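Local coordinates for protein diaminopimelate decarboxylase (Helicobacter pylori, PDB 2QGH) that catalyses the pyridoxal-5'-phosphate-dependent decarboxylation of meso-diaminopimelate to L-lysine, the last step of bacterial lysine biosynthesis, at residues V130-F133 with M134-K137. Numbering follows the deposited sequence.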
ATOM      1  N   VAL A 130      26.298  -0.146   4.763  1.00 17.78           N
ATOM      2  CA  VAL A 130      25.857  -1.167   5.709  1.00 18.34           C
ATOM      3  C   VAL A 130      25.206  -0.611   6.970  1.00 18.37           C
ATOM      4  O   VAL A 130      25.616   0.423   7.502  1.00 18.57           O
ATOM      5  CB  VAL A 130      27.023  -2.113   6.081  1.00 16.54           C
ATOM      6  CG1 VAL A 130      27.959  -2.255   4.895  1.00 17.23           C
ATOM      7  CG2 VAL A 130      27.755  -1.604   7.277  1.00 19.31           C
ATOM      8  N   GLU A 131      24.190  -1.322   7.445  1.00 19.76           N
ATOM      9  CA  GLU A 131      23.441  -0.897   8.611  1.00 20.91           C
ATOM     10  C   GLU A 131      23.645  -1.789   9.833  1.00 21.16           C
ATOM     11  O   GLU A 131      23.157  -1.473  10.916  1.00 20.73           O
ATOM     12  CB  GLU A 131      21.955  -0.829   8.250  1.00 21.26           C
ATOM     13  CG  GLU A 131      21.677  -0.154   6.909  1.00 22.49           C
ATOM     14  CD  GLU A 131      20.795   1.078   7.030  1.00 22.93           C
ATOM     15  OE1 GLU A 131      20.391   1.623   5.982  1.00 23.07           O
ATOM     16  OE2 GLU A 131      20.512   1.503   8.171  1.00 21.71           O
ATOM     17  N   SER A 132      24.353  -2.904   9.668  1.00 22.32           N
ATOM     18  CA  SER A 132      24.600  -3.795  10.799  1.00 23.78           C
ATOM     19  C   SER A 132      25.967  -4.456  10.702  1.00 24.21           C
ATOM     20  O   SER A 132      26.519  -4.604   9.618  1.00 26.27           O
ATOM     21  CB  SER A 132      23.506  -4.873  10.895  1.00 23.62           C
ATOM     22  OG  SER A 132      23.637  -5.858   9.879  1.00 25.86           O
ATOM     23  N   PHE A 133      26.517  -4.855  11.842  1.00 25.39           N
ATOM     24  CA  PHE A 133      27.814  -5.507  11.847  1.00 25.67           C
ATOM     25  C   PHE A 133      27.702  -6.864  11.150  1.00 25.25           C
ATOM     26  O   PHE A 133      28.625  -7.281  10.455  1.00 24.69           O
ATOM     27  CB  PHE A 133      28.314  -5.679  13.287  1.00 27.15           C
ATOM     28  CG  PHE A 133      29.819  -5.725  13.420  1.00 28.88           C
ATOM     29  CD1 PHE A 133      30.427  -5.425  14.637  1.00 31.26           C
ATOM     30  CD2 PHE A 133      30.630  -6.049  12.334  1.00 29.79           C
ATOM     31  CE1 PHE A 133      31.822  -5.440  14.769  1.00 31.45           C
ATOM     32  CE2 PHE A 133      32.024  -6.067  12.458  1.00 29.09           C
ATOM     33  CZ  PHE A 133      32.617  -5.761  13.675  1.00 29.65           C
ATOM     34  N   MET A 134      26.568  -7.541  11.324  1.00 25.11           N
ATOM     35  CA  MET A 134      26.359  -8.842  10.693  1.00 24.55           C
ATOM     36  C   MET A 134      26.274  -8.689   9.175  1.00 23.73           C
ATOM     37  O   MET A 134      26.618  -9.603   8.433  1.00 24.14           O
ATOM     38  CB  MET A 134      25.087  -9.519  11.230  1.00 27.08           C
ATOM     39  CG  MET A 134      24.961 -10.996  10.819  1.00 30.55           C
ATOM     40  SD  MET A 134      23.488 -11.882  11.439  1.00 37.50           S
ATOM     41  CE  MET A 134      23.836 -11.884  13.246  1.00 33.71           C
ATOM     42  N   GLU A 135      25.812  -7.532   8.709  1.00 23.62           N
ATOM     43  CA  GLU A 135      25.729  -7.279   7.273  1.00 21.87           C
ATOM     44  C   GLU A 135      27.152  -7.119   6.744  1.00 20.78           C
ATOM     45  O   GLU A 135      27.486  -7.602   5.671  1.00 20.58           O
ATOM     46  CB  GLU A 135      24.956  -5.986   6.986  1.00 22.04           C
ATOM     47  CG  GLU A 135      24.610  -5.787   5.512  1.00 21.12           C
ATOM     48  CD  GLU A 135      24.415  -4.320   5.142  1.00 22.41           C
ATOM     49  OE1 GLU A 135      23.917  -3.548   5.991  1.00 18.24           O
ATOM     50  OE2 GLU A 135      24.747  -3.942   3.992  1.00 20.21           O
ATOM     51  N   LEU A 136      27.982  -6.418   7.507  1.00 20.72           N
ATOM     52  CA  LEU A 136      29.366  -6.181   7.132  1.00 20.25           C
ATOM     53  C   LEU A 136      30.124  -7.501   6.986  1.00 21.29           C
ATOM     54  O   LEU A 136      30.912  -7.675   6.058  1.00 21.35           O
ATOM     55  CB  LEU A 136      30.048  -5.302   8.184  1.00 19.99           C
ATOM     56  CG  LEU A 136      31.407  -4.693   7.823  1.00 18.74           C
ATOM     57  CD1 LEU A 136      31.232  -3.620   6.752  1.00 19.00           C
ATOM     58  CD2 LEU A 136      32.039  -4.092   9.071  1.00 19.20           C
ATOM     59  N   LYS A 137      29.888  -8.427   7.909  1.00 21.47           N
ATOM     60  CA  LYS A 137      30.552  -9.727   7.867  1.00 24.11           C
ATOM     61  C   LYS A 137      30.022 -10.545   6.694  1.00 23.48           C
ATOM     62  O   LYS A 137      30.749 -11.332   6.088  1.00 22.50           O
ATOM     63  CB  LYS A 137      30.316 -10.485   9.178  1.00 25.56           C
ATOM     64  CG  LYS A 137      31.039  -9.894  10.381  1.00 28.36           C
ATOM     65  CD  LYS A 137      30.628 -10.598  11.667  1.00 29.90           C
ATOM     66  CE  LYS A 137      31.489 -10.177  12.854  1.00 30.79           C
ATOM     67  NZ  LYS A 137      32.826 -10.840  12.847  1.00 30.85           N
TER
HETATM   68  O   HOH W   1      21.775  -4.586   8.029  1.00 19.30           O
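Strand 127-130 turns into helix 133-146 at Ser-132, whose O accepts from Leu-136 N at 3.1 Å, and one residue on, the N-H of Lys-137 goes to the O of Phe-133. Ser-132 is the N-cap: its OG accepts from Glu-135 N at 3.0 Å, a bent bond of 136°. With chi1 at 73°, OG lies between the backbone N and the carbonyl carbon of its own residue, turned over the helix end. The glutamate reaches back in return: Glu-135 OE1 accepts from Glu-131 N, 2.7 Å away. This bond is nearly straight (164°) and uses the syn side of the carboxylate, somewhat out of its plane. Extending beyond CG, the Glu-135 chain brings its carboxylate against CA and CB of Val-130. A water donates to Glu-135 OE1 and accepts from Ser-132 OG, bridging the capping hydroxyl and the glutamate carboxylate; Glu-135 OE2 forms a salt bridge with Lys-112. The near-reciprocal pair of bonds, spaced one residue wider on the glutamate side than in a classical capping box, fixes the turn out of the strand. Apolar contacts line the flank: Leu-136 CD1 meets Val-130 CG1 at 4.0 Å, while its CD2 lies 3.9 Å from Phe-133 CE2. Lys-137 CE lies over one face of the Phe-133 ring, with NZ too distant for more than weak cation-pi attraction. The Glu-131 side chain runs alongside that of Glu-135 in the same direction, its end leading away to Gly-178 N and Arg-155; it comes within about 6 Å of the bound pyridoxal phosphate. The turn links strand 127-130 of the eight-stranded parallel barrel to its following helix; Val-130 and Leu-136 pack on strand 150-155, Phe-133 meets Trp-190 of helix 181-193 edge-to-face, and Lys-299 of the second subunit bonds to Glu-131 O.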